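Local coordinates for protein L-ribulose 3-epimerase (Methylomonas sp. DH-1, PDB 7CJ5) that epimerises ketoses at C3 as a manganese-dependent homodimeric enzyme, working fastest on L-ribulose and also interconverting D-allulose and D-fructose, at residues 109-114 with 152-157; 183-188 with 209-214. All coordinates share one frame; numbering follows the deposited sequence.

Contact 1 (109-114 with 152-157). With MN (manganese (II) ion), chain C; FUD (D-fructose), chain D.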
ATOM      1  N   CYS A 109      12.629  14.800   8.850  1.00 13.10           N
ATOM      2  CA  CYS A 109      11.399  14.393   8.133  1.00 14.48           C
ATOM      3  C   CYS A 109      11.124  12.909   8.363  1.00 15.13           C
ATOM      4  O   CYS A 109      11.835  12.266   9.170  1.00 13.57           O
ATOM      5  CB  CYS A 109      11.518  14.698   6.643  1.00 15.57           C
ATOM      6  SG  CYS A 109      12.816  13.745   5.820  1.00 16.02           S
ATOM      7  N   GLY A 110      10.123  12.389   7.659  1.00 15.96           N
ATOM      8  CA  GLY A 110       9.723  10.977   7.745  1.00 16.48           C
ATOM      9  C   GLY A 110       8.570  10.776   8.709  1.00 14.70           C
ATOM     10  O   GLY A 110       7.812  11.744   8.981  1.00 12.60           O
ATOM     11  N   VAL A 111       8.421   9.548   9.197  1.00 14.01           N
ATOM     12  CA  VAL A 111       7.266   9.142  10.045  1.00 13.46           C
ATOM     13  C   VAL A 111       7.667   9.407  11.499  1.00 13.03           C
ATOM     14  O   VAL A 111       7.937   8.458  12.251  1.00 12.54           O
ATOM     15  CB  VAL A 111       6.836   7.696   9.737  1.00 13.47           C
ATOM     16  CG1 VAL A 111       5.564   7.302  10.480  1.00 13.89           C
ATOM     17  CG2 VAL A 111       6.634   7.509   8.240  1.00 13.79           C
ATOM     18  N   ILE A 112       7.733  10.694  11.846  1.00 13.28           N
ATOM     19  CA  ILE A 112       8.218  11.190  13.167  1.00 13.28           C
ATOM     20  C   ILE A 112       7.022  11.338  14.125  1.00 12.76           C
ATOM     21  O   ILE A 112       7.263  11.652  15.303  1.00 13.49           O
ATOM     22  CB  ILE A 112       9.011  12.504  12.990  1.00 13.78           C
ATOM     23  CG1 ILE A 112       8.201  13.584  12.270  1.00 13.48           C
ATOM     24  CG2 ILE A 112      10.326  12.237  12.284  1.00 14.31           C
ATOM     25  CD1 ILE A 112       8.905  14.940  12.186  1.00 14.08           C
ATOM     26  N   TYR A 113       5.792  11.102  13.644  1.00 11.96           N
ATOM     27  CA  TYR A 113       4.527  11.439  14.353  1.00 12.70           C
ATOM     28  C   TYR A 113       3.788  10.167  14.812  1.00 13.10           C
ATOM     29  O   TYR A 113       2.739  10.285  15.436  1.00 13.29           O
ATOM     30  CB  TYR A 113       3.629  12.292  13.453  1.00 12.96           C
ATOM     31  CG  TYR A 113       3.329  11.634  12.130  1.00 13.23           C
ATOM     32  CD1 TYR A 113       2.268  10.759  11.996  1.00 12.96           C
ATOM     33  CD2 TYR A 113       4.141  11.843  11.026  1.00 13.50           C
ATOM     34  CE1 TYR A 113       2.008  10.112  10.802  1.00 13.40           C
ATOM     35  CE2 TYR A 113       3.897  11.204   9.820  1.00 14.08           C
ATOM     36  CZ  TYR A 113       2.822  10.337   9.705  1.00 13.81           C
ATOM     37  OH  TYR A 113       2.562   9.694   8.529  1.00 12.94           O
ATOM     38  N   CYS A 114       4.315   8.977  14.519  1.00 13.74           N
ATOM     39  CA  CYS A 114       3.699   7.685  14.912  1.00 13.69           C
ATOM     40  C   CYS A 114       4.698   6.552  14.677  1.00 13.60           C
ATOM     41  O   CYS A 114       5.778   6.811  14.109  1.00 12.80           O
ATOM     42  CB  CYS A 114       2.434   7.416  14.100  1.00 14.20           C
ATOM     43  SG  CYS A 114       2.781   6.998  12.369  1.00 16.91           S
ATOM     44  N   GLU A 152       5.879  13.185   7.146  1.00 13.53           N
ATOM     45  CA  GLU A 152       5.755  12.369   5.919  1.00 13.00           C
ATOM     46  C   GLU A 152       4.420  11.630   5.922  1.00 12.48           C
ATOM     47  O   GLU A 152       4.254  10.694   6.714  1.00 12.52           O
ATOM     48  CB  GLU A 152       6.885  11.360   5.786  1.00 12.07           C
ATOM     49  CG  GLU A 152       6.924  10.749   4.401  1.00 13.13           C
ATOM     50  CD  GLU A 152       7.979   9.681   4.192  1.00 13.81           C
ATOM     51  OE1 GLU A 152       8.731   9.400   5.140  1.00 14.48           O
ATOM     52  OE2 GLU A 152       8.051   9.147   3.064  1.00 12.77           O
ATOM     53  N   VAL A 153       3.523  12.026   5.021  1.00 14.10           N
ATOM     54  CA  VAL A 153       2.250  11.298   4.775  1.00 14.63           C
ATOM     55  C   VAL A 153       2.625   9.943   4.166  1.00 14.12           C
ATOM     56  O   VAL A 153       3.365   9.929   3.164  1.00 13.04           O
ATOM     57  CB  VAL A 153       1.316  12.135   3.884  1.00 15.61           C
ATOM     58  CG1 VAL A 153       0.093  11.348   3.456  1.00 17.18           C
ATOM     59  CG2 VAL A 153       0.911  13.415   4.605  1.00 17.88           C
ATOM     60  N   VAL A 154       2.172   8.842   4.767  1.00 12.90           N
ATOM     61  CA  VAL A 154       2.459   7.482   4.226  1.00 12.81           C
ATOM     62  C   VAL A 154       1.141   6.718   4.092  1.00 12.99           C
ATOM     63  O   VAL A 154       0.098   7.186   4.607  1.00 13.48           O
ATOM     64  CB  VAL A 154       3.535   6.726   5.035  1.00 12.46           C
ATOM     65  CG1 VAL A 154       4.862   7.476   4.996  1.00 13.66           C
ATOM     66  CG2 VAL A 154       3.130   6.436   6.474  1.00 13.79           C
ATOM     67  N   ASN A 155       1.185   5.613   3.353  1.00 11.55           N
ATOM     68  CA  ASN A 155      -0.023   4.857   2.953  1.00 11.40           C
ATOM     69  C   ASN A 155      -0.602   4.164   4.194  1.00 11.76           C
ATOM     70  O   ASN A 155       0.090   4.101   5.235  1.00 12.08           O
ATOM     71  CB  ASN A 155       0.293   3.910   1.792  1.00 11.64           C
ATOM     72  CG  ASN A 155       1.119   2.705   2.190  1.00 12.25           C
ATOM     73  OD1 ASN A 155       0.659   1.873   2.968  1.00 13.72           O
ATOM     74  ND2 ASN A 155       2.319   2.583   1.640  1.00 11.17           N
ATOM     75  N   ARG A 156      -1.831   3.669   4.059  1.00 11.79           N
ATOM     76  CA  ARG A 156      -2.658   3.033   5.116  1.00 10.89           C
ATOM     77  C   ARG A 156      -1.908   1.915   5.860  1.00 10.88           C
ATOM     78  O   ARG A 156      -2.205   1.704   7.044  1.00 10.78           O
ATOM     79  CB  ARG A 156      -3.932   2.504   4.456  1.00 12.94           C
ATOM     80  CG  ARG A 156      -3.694   1.426   3.408  1.00 12.67           C
ATOM     81  CD  ARG A 156      -4.963   1.133   2.623  1.00 13.28           C
ATOM     82  NE  ARG A 156      -5.453   2.332   1.965  1.00 14.09           N
ATOM     83  CZ  ARG A 156      -6.647   2.463   1.403  1.00 13.91           C
ATOM     84  NH1 ARG A 156      -7.496   1.452   1.388  1.00 13.55           N
ATOM     85  NH2 ARG A 156      -6.976   3.612   0.836  1.00 14.34           N
ATOM     86  N   TYR A 157      -1.019   1.178   5.193  1.00 11.29           N
ATOM     87  CA  TYR A 157      -0.312   0.011   5.783  1.00 11.78           C
ATOM     88  C   TYR A 157       0.891   0.467   6.624  1.00 11.49           C
ATOM     89  O   TYR A 157       1.526  -0.389   7.250  1.00 11.77           O
ATOM     90  CB  TYR A 157       0.145  -0.945   4.682  1.00 11.79           C
ATOM     91  CG  TYR A 157      -0.948  -1.424   3.760  1.00 11.63           C
ATOM     92  CD1 TYR A 157      -1.897  -2.339   4.180  1.00 11.93           C
ATOM     93  CD2 TYR A 157      -1.034  -0.962   2.460  1.00 12.21           C
ATOM     94  CE1 TYR A 157      -2.904  -2.788   3.334  1.00 12.60           C
ATOM     95  CE2 TYR A 157      -2.032  -1.398   1.604  1.00 12.09           C
ATOM     96  CZ  TYR A 157      -2.958  -2.328   2.031  1.00 12.37           C
ATOM     97  OH  TYR A 157      -3.926  -2.751   1.164  1.00 15.47           O
TER
HETATM   98 MN    MN C 301       9.403   8.072   2.025  1.00 21.08          MN
HETATM   99  C1  FUD D 302       8.715   4.302   4.275  1.00 14.48           C
HETATM  100  C2  FUD D 302       9.229   5.579   3.669  1.00 16.63           C
HETATM  101  C3  FUD D 302      10.532   6.135   4.187  1.00 18.53           C
HETATM  102  C4  FUD D 302      10.388   6.070   5.694  1.00 21.00           C
HETATM  103  C5  FUD D 302      11.632   6.303   6.550  1.00 26.88           C
HETATM  104  C6  FUD D 302      12.936   6.498   5.802  1.00 26.06           C
HETATM  105  O1  FUD D 302       7.756   3.683   3.416  1.00 14.63           O
HETATM  106  O2  FUD D 302       8.603   6.132   2.775  1.00 14.70           O
HETATM  107  O3  FUD D 302      10.726   7.481   3.740  1.00 18.06           O
HETATM  108  O4  FUD D 302       9.378   7.015   5.996  1.00 23.58           O
HETATM  109  O5  FUD D 302      11.393   7.385   7.448  1.00 36.78           O
HETATM  110  O6  FUD D 302      13.986   6.658   6.793  1.00 35.60           O

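Contact 2 (183-188 with 209-214). With MN (manganese (II) ion), chain C; FUD (D-fructose), chain D.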
ATOM      1  N   HIS A 183       5.396  16.670   4.238  1.00 11.39           N
ATOM      2  CA  HIS A 183       6.360  15.837   3.484  1.00 11.48           C
ATOM      3  C   HIS A 183       5.543  14.836   2.656  1.00 11.74           C
ATOM      4  O   HIS A 183       4.732  14.097   3.241  1.00 13.01           O
ATOM      5  CB  HIS A 183       7.372  15.268   4.484  1.00 12.07           C
ATOM      6  CG  HIS A 183       8.322  14.261   3.939  1.00 11.48           C
ATOM      7  ND1 HIS A 183       9.183  13.560   4.765  1.00 11.79           N
ATOM      8  CD2 HIS A 183       8.535  13.811   2.687  1.00 11.39           C
ATOM      9  CE1 HIS A 183       9.898  12.731   4.035  1.00 12.70           C
ATOM     10  NE2 HIS A 183       9.513  12.863   2.755  1.00 12.20           N
ATOM     11  N   LEU A 184       5.670  14.908   1.331  1.00 11.09           N
ATOM     12  CA  LEU A 184       4.960  14.022   0.376  1.00 11.72           C
ATOM     13  C   LEU A 184       5.953  13.029  -0.229  1.00 11.29           C
ATOM     14  O   LEU A 184       7.120  13.382  -0.429  1.00 12.07           O
ATOM     15  CB  LEU A 184       4.287  14.854  -0.716  1.00 11.60           C
ATOM     16  CG  LEU A 184       3.014  15.591  -0.311  1.00 13.02           C
ATOM     17  CD1 LEU A 184       2.501  16.444  -1.466  1.00 12.91           C
ATOM     18  CD2 LEU A 184       1.937  14.617   0.156  1.00 13.80           C
ATOM     19  N   ASP A 185       5.460  11.832  -0.527  1.00 11.50           N
ATOM     20  CA  ASP A 185       6.246  10.692  -1.055  1.00 10.80           C
ATOM     21  C   ASP A 185       5.447  10.064  -2.197  1.00 11.13           C
ATOM     22  O   ASP A 185       4.330   9.600  -1.931  1.00 11.02           O
ATOM     23  CB  ASP A 185       6.512   9.689   0.065  1.00 10.63           C
ATOM     24  CG  ASP A 185       7.319   8.482  -0.373  1.00 11.21           C
ATOM     25  OD1 ASP A 185       7.098   8.015  -1.501  1.00 13.35           O
ATOM     26  OD2 ASP A 185       8.159   8.009   0.428  1.00 11.72           O
ATOM     27  N   THR A 186       5.998  10.041  -3.411  1.00 11.60           N
ATOM     28  CA  THR A 186       5.272   9.639  -4.645  1.00 12.61           C
ATOM     29  C   THR A 186       4.794   8.187  -4.525  1.00 12.33           C
ATOM     30  O   THR A 186       3.739   7.890  -5.096  1.00 11.95           O
ATOM     31  CB  THR A 186       6.116   9.891  -5.905  1.00 13.16           C
ATOM     32  OG1 THR A 186       7.350   9.183  -5.810  1.00 13.51           O
ATOM     33  CG2 THR A 186       6.380  11.367  -6.127  1.00 13.71           C
ATOM     34  N   TYR A 187       5.533   7.319  -3.821  1.00 11.78           N
ATOM     35  CA  TYR A 187       5.161   5.889  -3.632  1.00 13.15           C
ATOM     36  C   TYR A 187       3.847   5.808  -2.843  1.00 12.82           C
ATOM     37  O   TYR A 187       2.917   5.077  -3.225  1.00 13.58           O
ATOM     38  CB  TYR A 187       6.284   5.122  -2.932  1.00 12.65           C
ATOM     39  CG  TYR A 187       5.871   3.797  -2.344  1.00 13.57           C
ATOM     40  CD1 TYR A 187       5.706   2.671  -3.141  1.00 14.00           C
ATOM     41  CD2 TYR A 187       5.623   3.668  -0.988  1.00 14.58           C
ATOM     42  CE1 TYR A 187       5.340   1.448  -2.600  1.00 13.97           C
ATOM     43  CE2 TYR A 187       5.236   2.457  -0.430  1.00 14.89           C
ATOM     44  CZ  TYR A 187       5.098   1.341  -1.239  1.00 14.99           C
ATOM     45  OH  TYR A 187       4.721   0.151  -0.692  1.00 16.72           O
ATOM     46  N   HIS A 188       3.764   6.564  -1.754  1.00 12.87           N
ATOM     47  CA  HIS A 188       2.567   6.616  -0.878  1.00 12.95           C
ATOM     48  C   HIS A 188       1.422   7.313  -1.624  1.00 12.92           C
ATOM     49  O   HIS A 188       0.284   6.823  -1.562  1.00 13.77           O
ATOM     50  CB  HIS A 188       2.942   7.280   0.455  1.00 11.68           C
ATOM     51  CG  HIS A 188       3.948   6.486   1.220  1.00 12.59           C
ATOM     52  ND1 HIS A 188       3.712   5.167   1.595  1.00 11.31           N
ATOM     53  CD2 HIS A 188       5.188   6.791   1.660  1.00 12.30           C
ATOM     54  CE1 HIS A 188       4.758   4.706   2.255  1.00 11.94           C
ATOM     55  NE2 HIS A 188       5.687   5.672   2.288  1.00 11.91           N
ATOM     56  N   TYR A 209       9.222  19.058   2.123  1.00 13.18           N
ATOM     57  CA  TYR A 209      10.125  17.916   1.835  1.00 13.35           C
ATOM     58  C   TYR A 209       9.451  16.958   0.852  1.00 13.87           C
ATOM     59  O   TYR A 209       8.224  16.775   0.931  1.00 12.96           O
ATOM     60  CB  TYR A 209      10.503  17.222   3.148  1.00 13.07           C
ATOM     61  CG  TYR A 209      11.871  16.592   3.170  1.00 14.01           C
ATOM     62  CD1 TYR A 209      12.120  15.391   2.523  1.00 13.24           C
ATOM     63  CD2 TYR A 209      12.920  17.196   3.841  1.00 13.85           C
ATOM     64  CE1 TYR A 209      13.381  14.809   2.546  1.00 13.38           C
ATOM     65  CE2 TYR A 209      14.182  16.622   3.875  1.00 15.32           C
ATOM     66  CZ  TYR A 209      14.413  15.422   3.233  1.00 13.94           C
ATOM     67  OH  TYR A 209      15.658  14.859   3.288  1.00 15.04           O
ATOM     68  N   VAL A 210      10.247  16.331  -0.019  1.00 13.77           N
ATOM     69  CA  VAL A 210       9.731  15.383  -1.044  1.00 13.56           C
ATOM     70  C   VAL A 210      10.559  14.093  -1.047  1.00 13.55           C
ATOM     71  O   VAL A 210      11.802  14.159  -1.052  1.00 14.30           O
ATOM     72  CB  VAL A 210       9.698  16.057  -2.426  1.00 13.22           C
ATOM     73  CG1 VAL A 210       9.416  15.056  -3.533  1.00 13.59           C
ATOM     74  CG2 VAL A 210       8.687  17.191  -2.451  1.00 14.59           C
ATOM     75  N   HIS A 211       9.873  12.947  -1.045  1.00 13.30           N
ATOM     76  CA  HIS A 211      10.474  11.635  -1.380  1.00 12.78           C
ATOM     77  C   HIS A 211       9.999  11.195  -2.764  1.00 13.15           C
ATOM     78  O   HIS A 211       8.787  11.274  -3.046  1.00 12.99           O
ATOM     79  CB  HIS A 211      10.144  10.580  -0.327  1.00 12.61           C
ATOM     80  CG  HIS A 211      11.015  10.666   0.877  1.00 11.89           C
ATOM     81  ND1 HIS A 211      10.899   9.782   1.919  1.00 10.83           N
ATOM     82  CD2 HIS A 211      12.010  11.522   1.204  1.00 12.14           C
ATOM     83  CE1 HIS A 211      11.783  10.081   2.844  1.00 11.68           C
ATOM     84  NE2 HIS A 211      12.479  11.156   2.434  1.00 11.22           N
ATOM     85  N   ILE A 212      10.953  10.738  -3.568  1.00 13.87           N
ATOM     86  CA  ILE A 212      10.737  10.134  -4.908  1.00 13.77           C
ATOM     87  C   ILE A 212      10.922   8.626  -4.786  1.00 14.24           C
ATOM     88  O   ILE A 212      12.058   8.168  -4.469  1.00 13.30           O
ATOM     89  CB  ILE A 212      11.682  10.744  -5.950  1.00 13.78           C
ATOM     90  CG1 ILE A 212      11.578  12.272  -5.949  1.00 14.50           C
ATOM     91  CG2 ILE A 212      11.413  10.143  -7.320  1.00 15.51           C
ATOM     92  CD1 ILE A 212      10.172  12.801  -6.209  1.00 15.50           C
ATOM     93  N   GLY A 213       9.834   7.897  -5.019  1.00 14.76           N
ATOM     94  CA  GLY A 213       9.824   6.430  -5.133  1.00 14.61           C
ATOM     95  C   GLY A 213       8.862   5.978  -6.223  1.00 13.50           C
ATOM     96  O   GLY A 213       7.786   6.585  -6.361  1.00 12.48           O
ATOM     97  N   GLU A 214       9.240   4.944  -6.979  1.00 13.74           N
ATOM     98  CA  GLU A 214       8.359   4.312  -7.993  1.00 14.20           C
ATOM     99  C   GLU A 214       7.252   3.533  -7.256  1.00 14.35           C
ATOM    100  O   GLU A 214       7.395   3.267  -6.039  1.00 14.27           O
ATOM    101  CB  GLU A 214       9.209   3.458  -8.940  1.00 13.19           C
ATOM    102  CG  GLU A 214       8.439   2.887 -10.111  1.00 14.15           C
ATOM    103  CD  GLU A 214       7.647   3.900 -10.922  1.00 13.84           C
ATOM    104  OE1 GLU A 214       8.168   4.381 -11.952  1.00 14.66           O
ATOM    105  OE2 GLU A 214       6.514   4.207 -10.527  1.00 12.02           O
TER
HETATM  106 MN    MN C 301       9.403   8.072   2.025  1.00 21.08          MN
HETATM  107  C1  FUD D 302       8.715   4.302   4.275  1.00 14.48           C
HETATM  108  C2  FUD D 302       9.229   5.579   3.669  1.00 16.63           C
HETATM  109  C3  FUD D 302      10.532   6.135   4.187  1.00 18.53           C
HETATM  110  C4  FUD D 302      10.388   6.070   5.694  1.00 21.00           C
HETATM  111  C5  FUD D 302      11.632   6.303   6.550  1.00 26.88           C
HETATM  112  C6  FUD D 302      12.936   6.498   5.802  1.00 26.06           C
HETATM  113  O1  FUD D 302       7.756   3.683   3.416  1.00 14.63           O
HETATM  114  O2  FUD D 302       8.603   6.132   2.775  1.00 14.70           O
HETATM  115  O3  FUD D 302      10.726   7.481   3.740  1.00 18.06           O
HETATM  116  O4  FUD D 302       9.378   7.015   5.996  1.00 23.58           O
HETATM  117  O5  FUD D 302      11.393   7.385   7.448  1.00 36.78           O
HETATM  118  O6  FUD D 302      13.986   6.658   6.793  1.00 35.60           O

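Contact 1 (109-114 with 152-157)
At the C-terminal ends of two neighbouring strands of the TIM barrel, 107-112 and 148-152, Gly110 and Tyr113 grip the backbone of Glu152, a ligand of the manganese ion. The amide of Glu152 donates to Gly110 O (N to O 3.0 Å, 161° at the hydrogen), and its carbonyl is taken by the phenol of Tyr113. That second bond is short, 2.7 Å from Tyr113 OH to Glu152 O; the oxygen lies at the edge of the ring, in its plane, while the hydroxyl sits 27° out of the carbonyl plane. Tyr113 reaches back because its CG stands between the backbone N and the carbonyl carbon (chi1 56°), which brings the ring alongside segment 152-157, its hydroxyl at the Glu152 carbonyl; a long side chain ending in a donor suits this place.

With both its N and O held, Glu152 sends an extended side chain into the mouth of the barrel, where this family keeps its metal and sugar. The two carboxylate oxygens divide the work: Glu152 OE2 binds the manganese at 2.0 Å, and Glu152 OE1 accepts a hydrogen bond from O4 of D-fructose at 2.6 Å. Glu152 is probably also a proton donor and acceptor of the epimerisation, as in related epimerases. Asp185, His211 and Glu246 complete the protein's share of the metal site.

Gly110 suits its corner twice over: at its backbone angles a CB would press on the preceding carbonyl, and it would also clash with O5 of the sugar. Beside it the branched, apolar Val111 is the centre of an inverse gamma turn. Val111 CG2 touches Val154 CG1 at 3.7 Å, the two side chains crossing at a slant, and the same methyl lies 3.6 Å from fructose O4.

Contact 2 (183-188 with 209-214)
With CG anti to the backbone N (chi1 172°), His183 carries its imidazole across to the ring of His211, whose own CG lies anti to the carbonyl carbon (chi1 -81°). The pair is T-shaped, planes 85° apart, with His183 NE2 3.2 Å above the centre of the His211 ring. Tyr209 brings its edge to a face of His183, Tyr209 CD1 approaching His183 NE2 at 3.6 Å.

These residues sit on parallel neighbouring strands of the TIM barrel, 180-185 and 207-212, laced by Leu184 N to Tyr209 O, His211 N to Leu184 O and Thr186 N to His211 O. A flat imidazole suits His183: NE2 meets His211 while ND1 accepts from Gly110 N. Replacing His183 by alanine is likely to open a gap beneath the His211 ring and leave Gly110 N without its acceptor.

His211 ND1 binds the manganese at 2.3 Å, and Glu41 holds NE2 at the ring's far side. Two carboxylate oxygens let Asp185 serve twice: Asp185 OD2 meets the metal at 2.0 Å, while OD1 accepts from Tyr187 N and caps helix 186-192. From that helix His188 NE2 donates to fructose O2 (3.0 Å) and O1, and Thr186 OG1 donates to Gly213 O at 2.7 Å.

In the fold
Contact 1 closes before contact 2 opens along the chain, and their centres lie about 11 Å apart at one end of the same eight-stranded barrel. Strands 107-112, 148-152, 180-185 and 207-212 are consecutive in the sheet, so contact 1 joins the first two and contact 2 the last two. Just past strand 148-152, Val153 N is probably hydrogen-bonded to His183 O, and His183 ND1 reaches past that strand to Gly110 N on strand 107-112. Both contacts reach the fructose, and Glu152 OE2 and Asp185 OD2 are 2.9 Å apart because both bind the manganese. The metal's protein ligands thus come from successive strand ends, while the sugar is also held by His188 on helix 186-192.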